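Local coordinates for phosphate-binding protein PstS (Borrelia burgdorferi, PDB 4N13) that binds inorganic phosphate and serves as the solute-binding component of an ABC transporter complex that imports it, at residues I99-E104 / L203-Y209; L107-N112 / L147-F152; I13-S19 / Y61-S67. One frame throughout, in Å; residues are numbered along the deposited sequence.

Contact 1 of 3, residues I99-E104 / L203-Y209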
loop_
_atom_site.group_PDB
_atom_site.type_symbol
_atom_site.label_atom_id
_atom_site.label_comp_id
_atom_site.label_asym_id
_atom_site.label_seq_id
_atom_site.Cartn_x
_atom_site.Cartn_y
_atom_site.Cartn_z
ATOM N N ILE A 99 14.711 -12.774 15.976
ATOM C CA ILE A 99 13.420 -12.134 16.245
ATOM C C ILE A 99 12.479 -12.455 15.081
ATOM O O ILE A 99 12.874 -12.430 13.912
ATOM C CB ILE A 99 13.542 -10.607 16.428
ATOM C CG1 ILE A 99 13.848 -9.930 15.097
ATOM C CG2 ILE A 99 14.576 -10.241 17.490
ATOM C CD1 ILE A 99 12.654 -9.229 14.520
ATOM N N THR A 100 11.243 -12.789 15.416
ATOM C CA THR A 100 10.247 -13.175 14.423
ATOM C C THR A 100 9.064 -12.215 14.338
ATOM O O THR A 100 8.332 -12.230 13.358
ATOM C CB THR A 100 9.698 -14.585 14.715
ATOM O OG1 THR A 100 8.989 -14.584 15.953
ATOM C CG2 THR A 100 10.828 -15.585 14.812
ATOM N N ASN A 101 8.914 -11.383 15.360
ATOM C CA ASN A 101 7.778 -10.501 15.523
ATOM C C ASN A 101 8.204 -9.135 16.022
ATOM O O ASN A 101 9.182 -9.025 16.757
ATOM C CB ASN A 101 6.820 -11.089 16.559
ATOM C CG ASN A 101 5.590 -10.222 16.773
ATOM O OD1 ASN A 101 4.794 -10.012 15.856
ATOM N ND2 ASN A 101 5.441 -9.679 17.980
ATOM N N ILE A 102 7.453 -8.107 15.648
ATOM C CA ILE A 102 7.725 -6.769 16.128
ATOM C C ILE A 102 6.408 -6.014 16.190
ATOM O O ILE A 102 5.512 -6.237 15.382
ATOM C CB ILE A 102 8.759 -6.050 15.224
ATOM C CG1 ILE A 102 9.287 -4.794 15.911
ATOM C CG2 ILE A 102 8.190 -5.777 13.843
ATOM C CD1 ILE A 102 10.574 -4.336 15.379
ATOM N N THR A 103 6.259 -5.143 17.185
ATOM C CA THR A 103 5.090 -4.274 17.228
ATOM C C THR A 103 5.298 -3.099 16.270
ATOM O O THR A 103 6.442 -2.726 15.954
ATOM C CB THR A 103 4.860 -3.704 18.630
ATOM O OG1 THR A 103 6.011 -2.960 19.024
ATOM C CG2 THR A 103 4.564 -4.799 19.641
ATOM N N GLU A 104 4.200 -2.487 15.838
ATOM C CA GLU A 104 4.302 -1.302 15.001
ATOM C C GLU A 104 5.114 -0.209 15.665
ATOM O O GLU A 104 5.893 0.470 15.006
ATOM C CB GLU A 104 2.915 -0.761 14.655
ATOM C CG GLU A 104 2.261 -1.448 13.464
ATOM C CD GLU A 104 0.962 -0.794 13.136
ATOM O OE1 GLU A 104 0.015 -1.065 13.880
ATOM O OE2 GLU A 104 0.893 -0.019 12.164
ATOM N N LEU A 203 8.924 -10.771 8.852
ATOM C CA LEU A 203 8.446 -10.540 10.201
ATOM C C LEU A 203 6.930 -10.534 10.278
ATOM O O LEU A 203 6.244 -10.012 9.395
ATOM C CB LEU A 203 8.941 -9.189 10.720
ATOM C CG LEU A 203 10.433 -9.056 10.952
ATOM C CD1 LEU A 203 10.787 -7.639 11.344
ATOM C CD2 LEU A 203 10.954 -10.062 11.974
ATOM N N SER A 204 6.396 -11.055 11.371
ATOM C CA SER A 204 5.032 -10.692 11.750
ATOM C C SER A 204 5.051 -9.321 12.409
ATOM O O SER A 204 6.061 -8.910 13.016
ATOM C CB SER A 204 4.400 -11.748 12.672
ATOM O OG SER A 204 5.106 -11.917 13.887
ATOM N N VAL A 205 3.947 -8.599 12.251
ATOM C CA VAL A 205 3.789 -7.262 12.816
ATOM C C VAL A 205 2.567 -7.306 13.725
ATOM O O VAL A 205 1.480 -7.721 13.308
ATOM C CB VAL A 205 3.612 -6.204 11.704
ATOM C CG1 VAL A 205 3.398 -4.817 12.298
ATOM C CG2 VAL A 205 4.824 -6.192 10.798
ATOM N N ASN A 206 2.748 -6.946 14.986
ATOM C CA ASN A 206 1.672 -7.062 15.987
ATOM C C ASN A 206 1.152 -8.506 15.985
ATOM O O ASN A 206 -0.060 -8.736 16.005
ATOM C CB ASN A 206 0.502 -6.105 15.729
ATOM C CG ASN A 206 0.914 -4.676 15.593
ATOM O OD1 ASN A 206 1.912 -4.232 16.145
ATOM N ND2 ASN A 206 0.077 -3.913 14.916
ATOM N N SER A 207 2.075 -9.469 15.937
ATOM C CA SER A 207 1.741 -10.890 15.985
ATOM C C SER A 207 0.918 -11.361 14.805
ATOM O O SER A 207 0.296 -12.409 14.872
ATOM C CB SER A 207 1.053 -11.251 17.300
ATOM O OG SER A 207 1.936 -11.045 18.382
ATOM N N THR A 208 1.006 -10.635 13.705
ATOM C CA THR A 208 0.202 -10.909 12.530
ATOM C C THR A 208 1.075 -11.046 11.287
ATOM O O THR A 208 1.815 -10.129 10.946
ATOM C CB THR A 208 -0.816 -9.778 12.282
ATOM O OG1 THR A 208 -1.517 -9.474 13.488
ATOM C CG2 THR A 208 -1.802 -10.154 11.180
ATOM N N TYR A 209 0.992 -12.191 10.616
ATOM C CA TYR A 209 1.638 -12.340 9.330
ATOM C C TYR A 209 0.763 -11.753 8.247
ATOM O O TYR A 209 -0.465 -11.831 8.335
ATOM C CB TYR A 209 1.931 -13.810 9.038
ATOM C CG TYR A 209 3.123 -14.302 9.819
ATOM C CD1 TYR A 209 4.417 -13.933 9.457
ATOM C CD2 TYR A 209 2.961 -15.100 10.940
ATOM C CE1 TYR A 209 5.501 -14.351 10.175
ATOM C CE2 TYR A 209 4.046 -15.538 11.659
ATOM C CZ TYR A 209 5.323 -15.167 11.268
ATOM O OH TYR A 209 6.436 -15.594 11.974
HETATM O O HOH W 1 8.747 -14.048 11.432
#

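Contact 2 of 3, residues L107-N112 / L147-F152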
loop_
_atom_site.group_PDB
_atom_site.type_symbol
_atom_site.label_atom_id
_atom_site.label_comp_id
_atom_site.label_asym_id
_atom_site.label_seq_id
_atom_site.Cartn_x
_atom_site.Cartn_y
_atom_site.Cartn_z
ATOM N N LEU A 107 8.779 -1.115 15.499
ATOM C CA LEU A 107 9.199 -1.045 14.118
ATOM C C LEU A 107 9.431 0.418 13.697
ATOM O O LEU A 107 10.440 0.740 13.057
ATOM C CB LEU A 107 8.146 -1.721 13.254
ATOM C CG LEU A 107 8.459 -1.837 11.763
ATOM C CD1 LEU A 107 9.751 -2.572 11.494
ATOM C CD2 LEU A 107 7.317 -2.572 11.080
ATOM N N ALA A 108 8.502 1.295 14.058
ATOM C CA ALA A 108 8.647 2.710 13.749
ATOM C C ALA A 108 9.888 3.305 14.400
ATOM O O ALA A 108 10.545 4.153 13.813
ATOM C CB ALA A 108 7.420 3.463 14.174
ATOM N N LYS A 109 10.229 2.856 15.603
ATOM C CA LYS A 109 11.419 3.335 16.287
ATOM C C LYS A 109 12.700 2.796 15.645
ATOM O O LYS A 109 13.742 3.444 15.717
ATOM C CB LYS A 109 11.343 2.958 17.768
ATOM C CG LYS A 109 10.341 3.790 18.553
ATOM C CD LYS A 109 10.191 3.265 19.979
ATOM C CE LYS A 109 9.252 4.120 20.790
ATOM N NZ LYS A 109 9.163 3.636 22.188
ATOM N N ILE A 110 12.660 1.621 15.006
ATOM C CA ILE A 110 13.820 1.184 14.199
ATOM C C ILE A 110 13.934 2.114 12.984
ATOM O O ILE A 110 15.013 2.612 12.641
ATOM C CB ILE A 110 13.701 -0.298 13.762
ATOM C CG1 ILE A 110 13.810 -1.209 14.983
ATOM C CG2 ILE A 110 14.732 -0.627 12.700
ATOM C CD1 ILE A 110 13.556 -2.668 14.712
ATOM N N LEU A 111 12.803 2.379 12.353
ATOM C CA LEU A 111 12.793 3.179 11.143
ATOM C C LEU A 111 13.263 4.603 11.350
ATOM O O LEU A 111 13.863 5.170 10.438
ATOM C CB LEU A 111 11.397 3.167 10.502
ATOM C CG LEU A 111 10.927 1.811 10.014
ATOM C CD1 LEU A 111 9.473 1.852 9.597
ATOM C CD2 LEU A 111 11.770 1.386 8.868
ATOM N N ASN A 112 12.953 5.187 12.510
ATOM C CA ASN A 112 13.337 6.562 12.772
ATOM C C ASN A 112 14.631 6.686 13.562
ATOM O O ASN A 112 15.060 7.794 13.857
ATOM C CB ASN A 112 12.199 7.353 13.436
ATOM C CG ASN A 112 12.266 7.364 14.938
ATOM O OD1 ASN A 112 12.718 6.408 15.577
ATOM N ND2 ASN A 112 11.795 8.460 15.525
ATOM N N LEU A 147 3.523 4.374 8.964
ATOM C CA LEU A 147 4.210 4.120 10.213
ATOM C C LEU A 147 4.716 5.409 10.847
ATOM O O LEU A 147 4.242 5.792 11.907
ATOM C CB LEU A 147 5.341 3.091 10.030
ATOM C CG LEU A 147 4.890 1.639 9.960
ATOM C CD1 LEU A 147 5.956 0.726 9.386
ATOM C CD2 LEU A 147 4.504 1.187 11.358
ATOM N N LEU A 148 5.661 6.096 10.216
ATOM C CA LEU A 148 6.314 7.212 10.877
ATOM C C LEU A 148 5.343 8.323 11.231
ATOM O O LEU A 148 5.364 8.824 12.358
ATOM C CB LEU A 148 7.431 7.777 9.998
ATOM C CG LEU A 148 8.630 6.855 9.788
ATOM C CD1 LEU A 148 9.629 7.467 8.803
ATOM C CD2 LEU A 148 9.328 6.567 11.104
ATOM N N ASN A 149 4.513 8.718 10.268
ATOM C CA ASN A 149 3.623 9.855 10.477
ATOM C C ASN A 149 2.492 9.547 11.446
ATOM O O ASN A 149 1.911 10.453 12.007
ATOM C CB ASN A 149 3.038 10.343 9.152
ATOM C CG ASN A 149 4.064 11.020 8.278
ATOM O OD1 ASN A 149 5.189 11.282 8.703
ATOM N ND2 ASN A 149 3.682 11.309 7.042
ATOM N N LYS A 150 2.185 8.270 11.647
ATOM C CA LYS A 150 1.126 7.883 12.574
ATOM C C LYS A 150 1.649 7.634 13.982
ATOM O O LYS A 150 0.972 7.927 14.960
ATOM C CB LYS A 150 0.378 6.658 12.059
ATOM C CG LYS A 150 -0.319 6.938 10.734
ATOM C CD LYS A 150 -1.392 5.928 10.407
ATOM C CE LYS A 150 -1.985 6.187 9.044
ATOM N NZ LYS A 150 -3.083 5.238 8.739
ATOM N N ILE A 151 2.868 7.119 14.094
ATOM C CA ILE A 151 3.394 6.764 15.407
ATOM C C ILE A 151 3.963 7.980 16.147
ATOM O O ILE A 151 3.850 8.070 17.366
ATOM C CB ILE A 151 4.485 5.661 15.293
ATOM C CG1 ILE A 151 3.899 4.298 14.908
ATOM C CG2 ILE A 151 5.269 5.543 16.581
ATOM C CD1 ILE A 151 2.965 3.737 15.895
ATOM N N PHE A 152 4.596 8.883 15.410
ATOM C CA PHE A 152 5.311 10.007 16.015
ATOM C C PHE A 152 4.548 11.318 15.881
ATOM O O PHE A 152 3.917 11.580 14.866
ATOM C CB PHE A 152 6.704 10.121 15.403
ATOM C CG PHE A 152 7.546 8.913 15.659
ATOM C CD1 PHE A 152 7.919 8.065 14.632
ATOM C CD2 PHE A 152 7.928 8.590 16.947
ATOM C CE1 PHE A 152 8.663 6.935 14.880
ATOM C CE2 PHE A 152 8.689 7.459 17.197
ATOM C CZ PHE A 152 9.050 6.631 16.156
#

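Contact 3 of 3, residues I13-S19 / Y61-S67. With SO4 (sulfate ion), chain D.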
loop_
_atom_site.group_PDB
_atom_site.type_symbol
_atom_site.label_atom_id
_atom_site.label_comp_id
_atom_site.label_asym_id
_atom_site.label_seq_id
_atom_site.Cartn_x
_atom_site.Cartn_y
_atom_site.Cartn_z
ATOM N N ILE A 13 -21.436 8.463 -19.750
ATOM C CA ILE A 13 -20.030 8.772 -19.548
ATOM C C ILE A 13 -19.694 8.733 -18.065
ATOM O O ILE A 13 -20.368 9.352 -17.251
ATOM C CB ILE A 13 -19.683 10.153 -20.133
ATOM C CG1 ILE A 13 -19.923 10.140 -21.654
ATOM C CG2 ILE A 13 -18.242 10.522 -19.817
ATOM C CD1 ILE A 13 -19.726 11.465 -22.336
ATOM N N VAL A 14 -18.649 7.989 -17.722
ATOM C CA VAL A 14 -18.165 7.915 -16.363
ATOM C C VAL A 14 -16.684 8.278 -16.364
ATOM O O VAL A 14 -15.821 7.460 -16.725
ATOM C CB VAL A 14 -18.388 6.517 -15.752
ATOM C CG1 VAL A 14 -17.773 6.424 -14.344
ATOM C CG2 VAL A 14 -19.871 6.186 -15.738
ATOM N N SER A 15 -16.395 9.511 -15.962
ATOM C CA SER A 15 -15.021 10.000 -15.889
ATOM C C SER A 15 -14.468 9.716 -14.485
ATOM O O SER A 15 -15.071 10.123 -13.491
ATOM C CB SER A 15 -14.969 11.494 -16.205
ATOM O OG SER A 15 -13.630 11.921 -16.317
ATOM N N ILE A 16 -13.334 9.015 -14.421
ATOM C CA ILE A 16 -12.721 8.613 -13.165
ATOM C C ILE A 16 -11.335 9.255 -13.072
ATOM O O ILE A 16 -10.637 9.400 -14.070
ATOM C CB ILE A 16 -12.608 7.089 -13.103
ATOM C CG1 ILE A 16 -13.950 6.439 -13.444
ATOM C CG2 ILE A 16 -12.077 6.621 -11.753
ATOM C CD1 ILE A 16 -13.950 4.928 -13.368
ATOM N N GLY A 17 -10.947 9.644 -11.868
ATOM C CA GLY A 17 -9.622 10.193 -11.634
ATOM C C GLY A 17 -9.047 9.632 -10.355
ATOM O O GLY A 17 -9.763 9.051 -9.557
ATOM N N GLY A 18 -7.746 9.793 -10.150
ATOM C CA GLY A 18 -7.159 9.390 -8.897
ATOM C C GLY A 18 -5.722 8.931 -8.965
ATOM O O GLY A 18 -4.925 9.400 -9.791
ATOM N N SER A 19 -5.406 8.010 -8.058
ATOM C CA SER A 19 -4.055 7.537 -7.836
ATOM C C SER A 19 -3.354 7.083 -9.115
ATOM O O SER A 19 -3.909 6.356 -9.916
ATOM C CB SER A 19 -4.148 6.353 -6.882
ATOM O OG SER A 19 -2.868 5.785 -6.677
ATOM N N TYR A 61 -14.967 14.515 -12.118
ATOM C CA TYR A 61 -15.030 13.056 -12.103
ATOM C C TYR A 61 -16.311 12.626 -11.392
ATOM O O TYR A 61 -16.775 13.325 -10.478
ATOM C CB TYR A 61 -13.831 12.482 -11.344
ATOM C CG TYR A 61 -12.502 12.914 -11.919
ATOM C CD1 TYR A 61 -12.226 12.753 -13.264
ATOM C CD2 TYR A 61 -11.541 13.507 -11.126
ATOM C CE1 TYR A 61 -11.025 13.146 -13.802
ATOM C CE2 TYR A 61 -10.316 13.917 -11.663
ATOM C CZ TYR A 61 -10.082 13.742 -13.016
ATOM O OH TYR A 61 -8.890 14.134 -13.588
ATOM N N LYS A 62 -16.858 11.471 -11.780
ATOM C CA LYS A 62 -17.945 10.827 -11.042
ATOM C C LYS A 62 -17.444 9.808 -10.017
ATOM O O LYS A 62 -18.181 9.415 -9.117
ATOM C CB LYS A 62 -18.906 10.144 -12.007
ATOM C CG LYS A 62 -19.764 11.110 -12.783
ATOM C CD LYS A 62 -20.754 10.361 -13.660
ATOM C CE LYS A 62 -21.518 11.290 -14.580
ATOM N NZ LYS A 62 -22.284 10.515 -15.581
ATOM N N ILE A 63 -16.197 9.360 -10.169
ATOM C CA ILE A 63 -15.579 8.427 -9.237
ATOM C C ILE A 63 -14.149 8.900 -9.054
ATOM O O ILE A 63 -13.497 9.265 -10.034
ATOM C CB ILE A 63 -15.539 6.970 -9.783
ATOM C CG1 ILE A 63 -16.948 6.468 -10.130
ATOM C CG2 ILE A 63 -14.828 6.044 -8.811
ATOM C CD1 ILE A 63 -16.963 5.143 -10.873
ATOM N N ALA A 64 -13.641 8.840 -7.826
ATOM C CA ALA A 64 -12.214 9.023 -7.559
ATOM C C ALA A 64 -11.648 7.733 -6.994
ATOM O O ALA A 64 -12.321 7.026 -6.247
ATOM C CB ALA A 64 -11.981 10.157 -6.577
ATOM N N ILE A 65 -10.408 7.436 -7.356
ATOM C CA ILE A 65 -9.709 6.283 -6.811
ATOM C C ILE A 65 -8.574 6.800 -5.933
ATOM O O ILE A 65 -7.726 7.555 -6.409
ATOM C CB ILE A 65 -9.125 5.387 -7.905
ATOM C CG1 ILE A 65 -10.210 4.979 -8.892
ATOM C CG2 ILE A 65 -8.456 4.190 -7.260
ATOM C CD1 ILE A 65 -11.304 4.113 -8.283
ATOM N N SER A 66 -8.568 6.413 -4.650
ATOM C CA SER A 66 -7.586 6.935 -3.711
ATOM C C SER A 66 -6.799 5.829 -3.034
ATOM O O SER A 66 -7.332 4.766 -2.736
ATOM C CB SER A 66 -8.290 7.773 -2.641
ATOM O OG SER A 66 -7.356 8.305 -1.721
ATOM N N SER A 67 -5.515 6.091 -2.823
ATOM C CA SER A 67 -4.641 5.224 -2.042
ATOM C C SER A 67 -4.461 5.717 -0.610
ATOM O O SER A 67 -3.665 5.167 0.133
ATOM C CB SER A 67 -3.280 5.105 -2.720
ATOM O OG SER A 67 -2.709 6.388 -2.892
HETATM S S SO4 D . -1.160 8.729 -5.226
HETATM O O1 SO4 D . -1.162 8.922 -6.657
HETATM O O2 SO4 D . 0.233 8.934 -4.774
HETATM O O3 SO4 D . -2.092 9.583 -4.489
HETATM O O4 SO4 D . -1.555 7.376 -4.889
#

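Contact 1 of 3, residues I99-E104 / L203-Y209
N101 OD1 is the acceptor on which two groups of the segment 203-209 converge. S204 OG donates to it over 2.8 Å, and S207 N reaches it over the same 2.8 Å, each donor tilted modestly from the plane of the amide carbonyl. The asparagine has CG anti to the backbone N (chi1 -179°), which carries the amide to the type I' turn V205-T208, where OD1 takes the N-H of S207. The same residues belong to two short parallel strands: S204 N donates to T100 O (3.0 Å), I102 N to S204 O, and N206 N to I102 O (2.9 Å), so donor and acceptor alternate between the two strands. N206, in the turn, grips the other segment at two points. Its OD1 accepts from E104 N at 2.9 Å, at the first residue of helix 104-111, while its ND2 donates to E104 OE1 at 3.0 Å. This second bond lies in the amide plane of N206 but approaches OE1 from the anti side and 31° out of the carboxylate plane. The E104 side chain crosses that of V205 at about a right angle, CG against CG1. T103, the N-cap residue, supplies OG1 to N106 N. At the other end a water receives the hydroxyl of Y209 and donates to T100 O, 2.7 Å from the water oxygen; the face of that ring lies against S204 CB, 3.6 Å from its plane. I102 points to the opposite face from N101 and S204, the face of V205, and packs on L107 and I110. Two asparagines, one from each segment, thus reach across in turn: N101 holds the turn and N206 the start of helix 104-111, joining them to the strand pair by side-chain amide bonds as well as backbone ones.

Contact 2 of 3, residues L107-N112 / L147-F152
The ring of F152 is sandwiched. Over one face lies the amide of N112, almost parallel to it (planes 9° apart), with ND2 3.4 Å from CZ of F152 and displaced toward the rim. Over the opposite face, above the ring centre, sits CG2 of the preceding residue I151, so the chain that carries the ring also covers it. The edge meets the other helix: A108 O lies in the ring plane, 3.5 Å from F152 CE1, and the K109 aliphatic chain passes near CZ with its CG. The amide is held in its stacked pose by bonds beyond the two segments, ND2 to E157 O and OD1 to E114 N. Those bonds may help the side chain keep a chi1 of 93°, well away from a staggered value.

Beyond the ring, helix 104-111 and helix 138-151 cross steeply, the axes of their segments 9.5 Å apart at an angle of -114°. At the crossing A108 points toward helix 138-151, its CB 3.7 Å from I151 CG1. Further along, the L147 CD1 methyl is shared by two leucines of the other helix, L111 CD1 at 3.7 Å and L107 CD2 at 3.9 Å, each side chain meeting that of L147 at about a right angle; F91 of strand 80-93 backs all three. L148 CD2 nestles against N112 CB, 3.8 Å away. No hydrogen bond joins the two segments. Helix 138-151 starts at residues inferred by similarity to bind phosphate; its other end is held here by methyl packing and one amide-ring stack, with the polar needs of N112 met by neighbouring loops.

Contact 3 of 3, residues I13-S19 / Y61-S67
I16 and I63 lie side by side and point the same way from neighbouring parallel strands, 12-18 and 63-66, in the sheet of one lobe of this class II periplasmic binding fold. Their CD1 methyls meet at 3.9 Å, and the row continues with V14 CG1 touching I63 CD1 and I65 CG1 set obliquely against I16 CG2. V239 and F242 of helix 237-246 lie over this isoleucine face. The other face, where A64 meets I53 of helix 49-57, is shaped differently: the Y61 ring lies flat over G17, whose CA stands 3.6 Å from the ring centroid and only 5° off its normal, a CH-pi contact made possible by the absence of a side chain. S15 OG comes to the same ring in its plane, at the edge, 3.5 Å from Y61 CD1.

Between the faces the strands are joined by G17 N to I63 O, I65 N to G17 O (2.8 Å) and S19 N to I65 O, extended backward by K62 N to S15 O. K62 adds its own long reach: with an extended chain beyond CG, NZ runs back beside the first strand to I13 O at 2.8 Å, nearly along the C=O axis, and also forms a salt bridge with D236.

The strands end at the site assigned to phosphate by similarity, where a sulfate, probably from the crystallisation liquor, is bound by S19, S49 OG and T20 N, consistent with mimicry of the natural anion. A chi1 of 177° turns OG of S19 away from its own N and onto the anion, where it donates to the sulfate O4 at 2.7 Å.

In the fold
Contacts 1 and 2 sit together on one side of the chain's centre and contact 3 on the other, about 35 Å between the centres of contacts 1 and 3. Contact 2 is nested inside the chain loop that contact 1 closes; both involve helix 104-111 and touch where I102 CD1 packs on I110 CD1. Contact 3 is buried; contact 2, between helices, is partly so, as is contact 1, a short strand pair and turn with both buried and exposed residues. Contacts 1 and 3 reach the same sheet and both use backbone bonds; contact 1 adds side-chain amides and a water, contact 3 isoleucines and an anion, while contact 2 relies on methyls and an amide on a ring.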